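Long-range contacts in beta-fructofuranosidase (Bifidobacterium adolescentis, PDB 6NOB), which probably hydrolyses beta-fructofuranosides such as sucrose, as a bacterial beta-fructofuranosidase of glycoside hydrolase family 32: residues V200-P208 / A346-V354; G446-F454 / G470-L478. One frame throughout, in Å; residues are numbered along the deposited sequence.

Contact 1: V200-P208 / A346-V354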
loop_
_atom_site.group_PDB
_atom_site.type_symbol
_atom_site.label_atom_id
_atom_site.label_comp_id
_atom_site.label_asym_id
_atom_site.label_seq_id
_atom_site.Cartn_x
_atom_site.Cartn_y
_atom_site.Cartn_z
ATOM N N VAL A 200 14.903 5.311 -6.080
ATOM C CA VAL A 200 16.322 4.969 -6.097
ATOM C C VAL A 200 17.094 6.158 -5.540
ATOM O O VAL A 200 17.035 7.257 -6.104
ATOM C CB VAL A 200 16.823 4.615 -7.506
ATOM C CG1 VAL A 200 18.300 4.244 -7.463
ATOM C CG2 VAL A 200 16.006 3.481 -8.098
ATOM N N THR A 201 17.808 5.943 -4.434
ATOM C CA THR A 201 18.631 6.994 -3.846
ATOM C C THR A 201 19.918 7.146 -4.650
ATOM O O THR A 201 20.621 6.163 -4.905
ATOM C CB THR A 201 18.950 6.685 -2.379
ATOM O OG1 THR A 201 19.712 5.473 -2.289
ATOM C CG2 THR A 201 17.669 6.541 -1.565
ATOM N N VAL A 202 20.223 8.381 -5.054
ATOM C CA VAL A 202 21.346 8.670 -5.936
ATOM C C VAL A 202 22.173 9.808 -5.347
ATOM O O VAL A 202 21.732 10.534 -4.455
ATOM C CB VAL A 202 20.890 9.030 -7.367
ATOM C CG1 VAL A 202 20.153 7.862 -8.006
ATOM C CG2 VAL A 202 20.016 10.275 -7.347
ATOM N N ASP A 203 23.392 9.957 -5.869
ATOM C CA ASP A 203 24.234 11.094 -5.529
ATOM C C ASP A 203 23.923 12.250 -6.484
ATOM O O ASP A 203 22.951 12.210 -7.242
ATOM C CB ASP A 203 25.713 10.692 -5.531
ATOM C CG ASP A 203 26.239 10.313 -6.916
ATOM O OD1 ASP A 203 25.514 10.455 -7.926
ATOM O OD2 ASP A 203 27.404 9.865 -6.990
ATOM N N GLU A 204 24.753 13.293 -6.465
ATOM C CA GLU A 204 24.466 14.479 -7.266
ATOM C C GLU A 204 24.666 14.253 -8.761
ATOM O O GLU A 204 24.196 15.072 -9.558
ATOM C CB GLU A 204 25.321 15.657 -6.789
ATOM C CG GLU A 204 26.747 15.670 -7.316
ATOM C CD GLU A 204 27.737 15.013 -6.367
ATOM O OE1 GLU A 204 27.318 14.145 -5.572
ATOM O OE2 GLU A 204 28.935 15.373 -6.416
ATOM N N HIS A 205 25.334 13.170 -9.162
ATOM C CA HIS A 205 25.480 12.824 -10.571
ATOM C C HIS A 205 24.583 11.654 -10.972
ATOM O O HIS A 205 24.800 11.045 -12.024
ATOM C CB HIS A 205 26.941 12.510 -10.895
ATOM C CG HIS A 205 27.883 13.629 -10.571
ATOM N ND1 HIS A 205 28.861 13.521 -9.607
ATOM C CD2 HIS A 205 27.991 14.879 -11.079
ATOM C CE1 HIS A 205 29.535 14.655 -9.537
ATOM N NE2 HIS A 205 29.026 15.495 -10.419
ATOM N N ASP A 206 23.586 11.332 -10.144
ATOM C CA ASP A 206 22.610 10.271 -10.378
ATOM C C ASP A 206 23.216 8.871 -10.320
ATOM O O ASP A 206 22.629 7.919 -10.845
ATOM C CB ASP A 206 21.867 10.471 -11.707
ATOM C CG ASP A 206 20.901 11.643 -11.662
ATOM O OD1 ASP A 206 19.949 11.599 -10.856
ATOM O OD2 ASP A 206 21.101 12.612 -12.421
ATOM N N ASN A 207 24.379 8.716 -9.688
ATOM C CA ASN A 207 24.884 7.379 -9.391
ATOM C C ASN A 207 24.103 6.789 -8.223
ATOM O O ASN A 207 24.012 7.424 -7.168
ATOM C CB ASN A 207 26.365 7.406 -9.031
ATOM C CG ASN A 207 27.232 7.894 -10.160
ATOM O OD1 ASN A 207 27.363 7.228 -11.187
ATOM N ND2 ASN A 207 27.857 9.050 -9.969
ATOM N N PRO A 208 23.531 5.595 -8.371
ATOM C CA PRO A 208 22.888 4.948 -7.220
ATOM C C PRO A 208 23.891 4.716 -6.099
ATOM O O PRO A 208 24.976 4.168 -6.313
ATOM C CB PRO A 208 22.362 3.630 -7.803
ATOM C CG PRO A 208 22.231 3.890 -9.267
ATOM C CD PRO A 208 23.350 4.827 -9.612
ATOM N N ALA A 346 18.881 0.254 -17.877
ATOM C CA ALA A 346 19.543 1.484 -18.285
ATOM C C ALA A 346 20.949 1.523 -17.707
ATOM O O ALA A 346 21.181 1.063 -16.585
ATOM C CB ALA A 346 18.759 2.720 -17.828
ATOM N N LYS A 347 21.883 2.080 -18.473
ATOM C CA LYS A 347 23.259 2.197 -18.006
ATOM C C LYS A 347 23.366 3.275 -16.937
ATOM O O LYS A 347 22.923 4.411 -17.136
ATOM C CB LYS A 347 24.195 2.515 -19.171
ATOM C CG LYS A 347 25.661 2.551 -18.777
ATOM C CD LYS A 347 26.547 1.940 -19.852
ATOM C CE LYS A 347 27.962 1.714 -19.337
ATOM N NZ LYS A 347 28.988 2.314 -20.237
ATOM N N LYS A 348 23.951 2.916 -15.798
ATOM C CA LYS A 348 24.197 3.888 -14.748
ATOM C C LYS A 348 25.329 4.832 -15.160
ATOM O O LYS A 348 26.213 4.451 -15.933
ATOM C CB LYS A 348 24.544 3.179 -13.441
ATOM C CG LYS A 348 23.400 2.343 -12.883
ATOM C CD LYS A 348 23.837 1.510 -11.687
ATOM C CE LYS A 348 24.833 0.434 -12.090
ATOM N NZ LYS A 348 25.105 -0.513 -10.973
ATOM N N PRO A 349 25.321 6.086 -14.669
ATOM C CA PRO A 349 24.362 6.725 -13.756
ATOM C C PRO A 349 22.970 6.914 -14.350
ATOM O O PRO A 349 22.815 6.988 -15.567
ATOM C CB PRO A 349 25.003 8.086 -13.472
ATOM C CG PRO A 349 25.865 8.347 -14.658
ATOM C CD PRO A 349 26.410 7.005 -15.043
ATOM N N LEU A 350 21.968 6.998 -13.478
ATOM C CA LEU A 350 20.573 7.070 -13.909
ATOM C C LEU A 350 20.143 8.522 -14.126
ATOM O O LEU A 350 19.187 9.018 -13.531
ATOM C CB LEU A 350 19.673 6.367 -12.899
ATOM C CG LEU A 350 19.961 4.881 -12.670
ATOM C CD1 LEU A 350 18.978 4.282 -11.679
ATOM C CD2 LEU A 350 19.933 4.116 -13.987
ATOM N N LYS A 351 20.883 9.207 -14.996
ATOM C CA LYS A 351 20.499 10.548 -15.418
ATOM C C LYS A 351 19.120 10.515 -16.065
ATOM O O LYS A 351 18.728 9.521 -16.683
ATOM C CB LYS A 351 21.521 11.116 -16.405
ATOM C CG LYS A 351 22.869 11.455 -15.795
ATOM C CD LYS A 351 23.901 11.738 -16.878
ATOM C CE LYS A 351 23.510 12.944 -17.723
ATOM N NZ LYS A 351 23.725 12.695 -19.174
ATOM N N ARG A 352 18.379 11.619 -15.929
ATOM C CA ARG A 352 16.996 11.646 -16.401
ATOM C C ARG A 352 16.866 11.341 -17.889
ATOM O O ARG A 352 15.793 10.907 -18.324
ATOM C CB ARG A 352 16.356 13.003 -16.097
ATOM C CG ARG A 352 16.764 14.110 -17.050
ATOM C CD ARG A 352 16.337 15.479 -16.540
ATOM N NE ARG A 352 16.977 16.549 -17.301
ATOM C CZ ARG A 352 17.370 17.704 -16.775
ATOM N NH1 ARG A 352 17.183 17.939 -15.481
ATOM N NH2 ARG A 352 17.956 18.620 -17.541
ATOM N N ASN A 353 17.925 11.531 -18.674
ATOM C CA ASN A 353 17.843 11.384 -20.122
ATOM C C ASN A 353 18.494 10.108 -20.643
ATOM O O ASN A 353 18.674 9.974 -21.856
ATOM C CB ASN A 353 18.461 12.603 -20.813
ATOM C CG ASN A 353 19.906 12.831 -20.415
ATOM O OD1 ASN A 353 20.501 12.024 -19.702
ATOM N ND2 ASN A 353 20.481 13.936 -20.880
ATOM N N VAL A 354 18.853 9.168 -19.775
ATOM C CA VAL A 354 19.381 7.898 -20.258
ATOM C C VAL A 354 18.214 7.032 -20.708
ATOM O O VAL A 354 17.123 7.080 -20.124
ATOM C CB VAL A 354 20.237 7.202 -19.181
ATOM C CG1 VAL A 354 19.376 6.710 -18.018
ATOM C CG2 VAL A 354 21.047 6.057 -19.793
HETATM O O HOH W 1 19.289 13.951 -14.406
#
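P208 and L350 meet at about a right angle, with P208 CG 4.1 Å from L350 CD1. The same P208 CG lies 3.8 Å from K348 CD, because the aliphatic part of K348 slants across the proline ring. The lysine chain bends about its CG-CD bond (chi3 -67°), and NZ bonds to the carbonyl of P283. P349 follows a cis peptide bond. It lies alongside N207 and points the same way, with N207 OD1 3.4 Å from P349 CB. The amide of N207 is held from its other end: ND2 donates to the syn lone pair of D203 OD2 at 3.1 Å. D203 OD1 accepts from H205 N, an Asx turn, and from N207 N, the two reaching it from opposite faces of the carboxylate. The contact thus joins loops that follow strands 190-202 and 337-347, which belong to two different sheets of the five-bladed beta-propeller known for family 32. One backbone bond ties these loops, L350 N to D206 O at 2.9 Å. D206 crosses K351 nearly at right angles. Its OD1 makes a salt bridge to R218, while OD2 accepts from a water that also binds R352 N.

Contact 2: G446-F454 / G470-L478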
loop_
_atom_site.group_PDB
_atom_site.type_symbol
_atom_site.label_atom_id
_atom_site.label_comp_id
_atom_site.label_asym_id
_atom_site.label_seq_id
_atom_site.Cartn_x
_atom_site.Cartn_y
_atom_site.Cartn_z
ATOM N N GLY A 446 20.884 -3.480 4.307
ATOM C CA GLY A 446 20.558 -4.583 3.429
ATOM C C GLY A 446 19.310 -5.359 3.791
ATOM O O GLY A 446 19.004 -6.351 3.114
ATOM N N ARG A 447 18.589 -4.954 4.836
ATOM C CA ARG A 447 17.306 -5.568 5.150
ATOM C C ARG A 447 16.325 -5.347 4.008
ATOM O O ARG A 447 16.173 -4.225 3.518
ATOM C CB ARG A 447 16.735 -4.974 6.436
ATOM C CG ARG A 447 17.027 -5.751 7.695
ATOM C CD ARG A 447 16.126 -5.279 8.828
ATOM N NE ARG A 447 15.951 -3.829 8.818
ATOM C CZ ARG A 447 15.250 -3.156 9.724
ATOM N NH1 ARG A 447 14.659 -3.799 10.724
ATOM N NH2 ARG A 447 15.141 -1.838 9.637
ATOM N N ARG A 448 15.656 -6.418 3.588
ATOM C CA ARG A 448 14.595 -6.332 2.589
ATOM C C ARG A 448 13.267 -6.153 3.319
ATOM O O ARG A 448 12.820 -7.054 4.037
ATOM C CB ARG A 448 14.588 -7.576 1.704
ATOM C CG ARG A 448 13.434 -7.644 0.711
ATOM C CD ARG A 448 13.410 -6.439 -0.220
ATOM N NE ARG A 448 14.665 -6.258 -0.949
ATOM C CZ ARG A 448 14.836 -5.379 -1.933
ATOM N NH1 ARG A 448 16.010 -5.274 -2.543
ATOM N NH2 ARG A 448 13.833 -4.597 -2.304
ATOM N N ILE A 449 12.643 -4.991 3.140
ATOM C CA ILE A 449 11.440 -4.607 3.871
ATOM C C ILE A 449 10.331 -4.321 2.871
ATOM O O ILE A 449 10.554 -3.625 1.875
ATOM C CB ILE A 449 11.698 -3.379 4.764
ATOM C CG1 ILE A 449 12.893 -3.641 5.683
ATOM C CG2 ILE A 449 10.453 -3.033 5.567
ATOM C CD1 ILE A 449 13.456 -2.394 6.328
ATOM N N VAL A 450 9.134 -4.840 3.145
ATOM C CA VAL A 450 7.994 -4.713 2.245
ATOM C C VAL A 450 6.829 -4.066 2.987
ATOM O O VAL A 450 6.572 -4.373 4.157
ATOM C CB VAL A 450 7.583 -6.085 1.660
ATOM C CG1 VAL A 450 7.305 -7.089 2.769
ATOM C CG2 VAL A 450 6.379 -5.947 0.729
ATOM N N PHE A 451 6.139 -3.154 2.303
ATOM C CA PHE A 451 4.875 -2.588 2.749
ATOM C C PHE A 451 3.751 -3.042 1.825
ATOM O O PHE A 451 3.962 -3.277 0.632
ATOM C CB PHE A 451 4.911 -1.057 2.753
ATOM C CG PHE A 451 5.537 -0.460 3.974
ATOM C CD1 PHE A 451 4.801 -0.294 5.135
ATOM C CD2 PHE A 451 6.856 -0.037 3.954
ATOM C CE1 PHE A 451 5.375 0.270 6.261
ATOM C CE2 PHE A 451 7.434 0.529 5.075
ATOM C CZ PHE A 451 6.693 0.683 6.229
ATOM N N GLY A 452 2.549 -3.145 2.387
ATOM C CA GLY A 452 1.368 -3.430 1.600
ATOM C C GLY A 452 0.227 -2.514 2.000
ATOM O O GLY A 452 0.229 -1.920 3.080
ATOM N N TRP A 453 -0.746 -2.403 1.103
ATOM C CA TRP A 453 -1.943 -1.605 1.331
ATOM C C TRP A 453 -3.118 -2.539 1.576
ATOM O O TRP A 453 -3.329 -3.489 0.814
ATOM C CB TRP A 453 -2.231 -0.687 0.137
ATOM C CG TRP A 453 -3.667 -0.214 0.027
ATOM C CD1 TRP A 453 -4.395 0.433 0.984
ATOM C CD2 TRP A 453 -4.529 -0.338 -1.115
ATOM N NE1 TRP A 453 -5.656 0.711 0.512
ATOM C CE2 TRP A 453 -5.764 0.247 -0.773
ATOM C CE3 TRP A 453 -4.376 -0.890 -2.391
ATOM C CZ2 TRP A 453 -6.839 0.299 -1.659
ATOM C CZ3 TRP A 453 -5.444 -0.843 -3.268
ATOM C CH2 TRP A 453 -6.659 -0.250 -2.900
ATOM N N PHE A 454 -3.871 -2.274 2.640
ATOM C CA PHE A 454 -5.051 -3.073 2.966
ATOM C C PHE A 454 -6.256 -2.465 2.259
ATOM O O PHE A 454 -6.815 -1.460 2.706
ATOM C CB PHE A 454 -5.257 -3.144 4.474
ATOM C CG PHE A 454 -4.398 -4.172 5.145
ATOM C CD1 PHE A 454 -4.484 -5.504 4.778
ATOM C CD2 PHE A 454 -3.495 -3.806 6.132
ATOM C CE1 PHE A 454 -3.690 -6.457 5.386
ATOM C CE2 PHE A 454 -2.697 -4.754 6.744
ATOM C CZ PHE A 454 -2.796 -6.083 6.371
ATOM N N GLY A 470 -8.220 3.551 3.877
ATOM C CA GLY A 470 -6.937 3.001 3.500
ATOM C C GLY A 470 -5.945 2.968 4.641
ATOM O O GLY A 470 -5.865 3.910 5.437
ATOM N N MET A 471 -5.191 1.879 4.739
ATOM C CA MET A 471 -4.103 1.794 5.698
ATOM C C MET A 471 -3.006 0.925 5.106
ATOM O O MET A 471 -3.236 0.139 4.183
ATOM C CB MET A 471 -4.570 1.240 7.052
ATOM C CG MET A 471 -4.603 -0.273 7.136
ATOM S SD MET A 471 -5.021 -0.864 8.785
ATOM C CE MET A 471 -6.736 -0.370 8.907
ATOM N N MET A 472 -1.802 1.087 5.640
ATOM C CA MET A 472 -0.680 0.247 5.260
ATOM C C MET A 472 -0.510 -0.879 6.268
ATOM O O MET A 472 -0.885 -0.759 7.437
ATOM C CB MET A 472 0.613 1.058 5.162
ATOM C CG MET A 472 0.522 2.239 4.214
ATOM S SD MET A 472 0.295 1.724 2.501
ATOM C CE MET A 472 0.435 3.301 1.679
ATOM N N SER A 473 0.048 -1.986 5.790
ATOM C CA SER A 473 0.429 -3.082 6.658
ATOM C C SER A 473 1.531 -2.637 7.620
ATOM O O SER A 473 2.126 -1.564 7.482
ATOM C CB SER A 473 0.889 -4.270 5.815
ATOM O OG SER A 473 2.166 -4.019 5.247
ATOM N N LEU A 474 1.782 -3.465 8.628
ATOM C CA LEU A 474 2.995 -3.221 9.391
ATOM C C LEU A 474 4.197 -3.722 8.591
ATOM O O LEU A 474 4.109 -4.762 7.933
ATOM C CB LEU A 474 2.928 -3.914 10.752
ATOM C CG LEU A 474 1.922 -3.328 11.750
ATOM C CD1 LEU A 474 1.757 -4.233 12.966
ATOM C CD2 LEU A 474 2.336 -1.925 12.180
ATOM N N PRO A 475 5.313 -2.992 8.601
ATOM C CA PRO A 475 6.439 -3.351 7.723
ATOM C C PRO A 475 6.984 -4.737 8.037
ATOM O O PRO A 475 7.251 -5.075 9.193
ATOM C CB PRO A 475 7.475 -2.255 8.001
ATOM C CG PRO A 475 7.074 -1.653 9.313
ATOM C CD PRO A 475 5.583 -1.776 9.387
ATOM N N ARG A 476 7.142 -5.544 6.989
ATOM C CA ARG A 476 7.598 -6.920 7.116
ATOM C C ARG A 476 8.995 -7.080 6.527
ATOM O O ARG A 476 9.307 -6.514 5.473
ATOM C CB ARG A 476 6.628 -7.881 6.426
ATOM C CG ARG A 476 5.240 -7.884 7.037
ATOM C CD ARG A 476 4.258 -8.693 6.207
ATOM N NE ARG A 476 2.881 -8.458 6.634
ATOM C CZ ARG A 476 1.817 -9.046 6.095
ATOM N NH1 ARG A 476 1.970 -9.915 5.106
ATOM N NH2 ARG A 476 0.602 -8.768 6.547
ATOM N N GLU A 477 9.832 -7.849 7.217
ATOM C CA GLU A 477 11.145 -8.213 6.710
ATOM C C GLU A 477 11.037 -9.517 5.932
ATOM O O GLU A 477 10.308 -10.430 6.329
ATOM C CB GLU A 477 12.151 -8.361 7.857
ATOM C CG GLU A 477 13.577 -8.665 7.408
ATOM C CD GLU A 477 14.528 -8.879 8.573
ATOM O OE1 GLU A 477 14.178 -8.490 9.709
ATOM O OE2 GLU A 477 15.625 -9.436 8.350
ATOM N N LEU A 478 11.767 -9.600 4.824
ATOM C CA LEU A 478 11.696 -10.740 3.922
ATOM C C LEU A 478 12.986 -11.546 3.962
ATOM O O LEU A 478 14.085 -10.983 3.985
ATOM C CB LEU A 478 11.420 -10.285 2.487
ATOM C CG LEU A 478 10.096 -9.558 2.259
ATOM C CD1 LEU A 478 9.892 -9.271 0.778
ATOM C CD2 LEU A 478 8.942 -10.372 2.818
HETATM O O HOH W 2 14.147 -6.675 11.393
HETATM O O HOH W 3 16.141 -8.972 4.683
HETATM O O HOH W 4 4.022 -5.744 4.684
#
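The F451 ring has P475 over one face, with P475 CA 4.0 Å above its plane, toward the rim. The two side chains lie side by side, pointing the same way, with F451 CZ 3.5 Å from P475 CB. S473 O sits at the ring's edge, 3.8 Å from F451 CD1. Replacing F451 by alanine is likely to leave P475 without its packing ring and open a gap beside it. The W453 ring meets G470 CA and M471 O at its edge. F454 has M471 CG at its edge, and M471 SD lies 5.4 Å from the centroid of the F454 ring, an oblique Met-aromatic contact.

These residues belong to antiparallel strands 448-454 and 468-481 of one propeller sheet. V450 and R476 exchange two backbone hydrogen bonds, and S473 N bonds to G452 O at 2.7 Å. The register slips by one residue between V450 and W453. There, S473 OG lies between its backbone N and carbonyl carbon (chi1 73°) and accepts from G452 N at 3.0 Å. A water joins the same OG to V450 O. On the face of V450 and R476, V450 CG1 packs 3.7 Å from L478 CD2. R476 makes salt bridges with D430 and E593. W453 reaches N130 and D131 of the WMNDPNG signature of family 32.

R447 crosses E477 with their charged planes 70° apart. R447 NH1 and E477 OE1, 4.8 Å apart, make no direct salt bridge but share a water. R447 also pairs with D443 and E492, and E477 with H479, so their mutual attraction is probably modest.

How the contacts relate
Contact 1 closes before contact 2 opens along the chain. Their centres are about 26 Å apart and their nearest atoms about 10 Å, so they do not touch. The centre of contact 1, which is partly buried, lies about 26 Å from the centre of the chain. It links loops from two sheets, those of strands 190-202 and 337-347. Contact 2 is buried, its centre about 8 Å from that of the chain, and pairs two strands within a third sheet, where strand 468-481 also runs parallel to strand 127-138. That pairing brings late and early strands of the propeller together. One contact joins separate sheets at their loops; the other pairs neighbouring strands inside a single sheet.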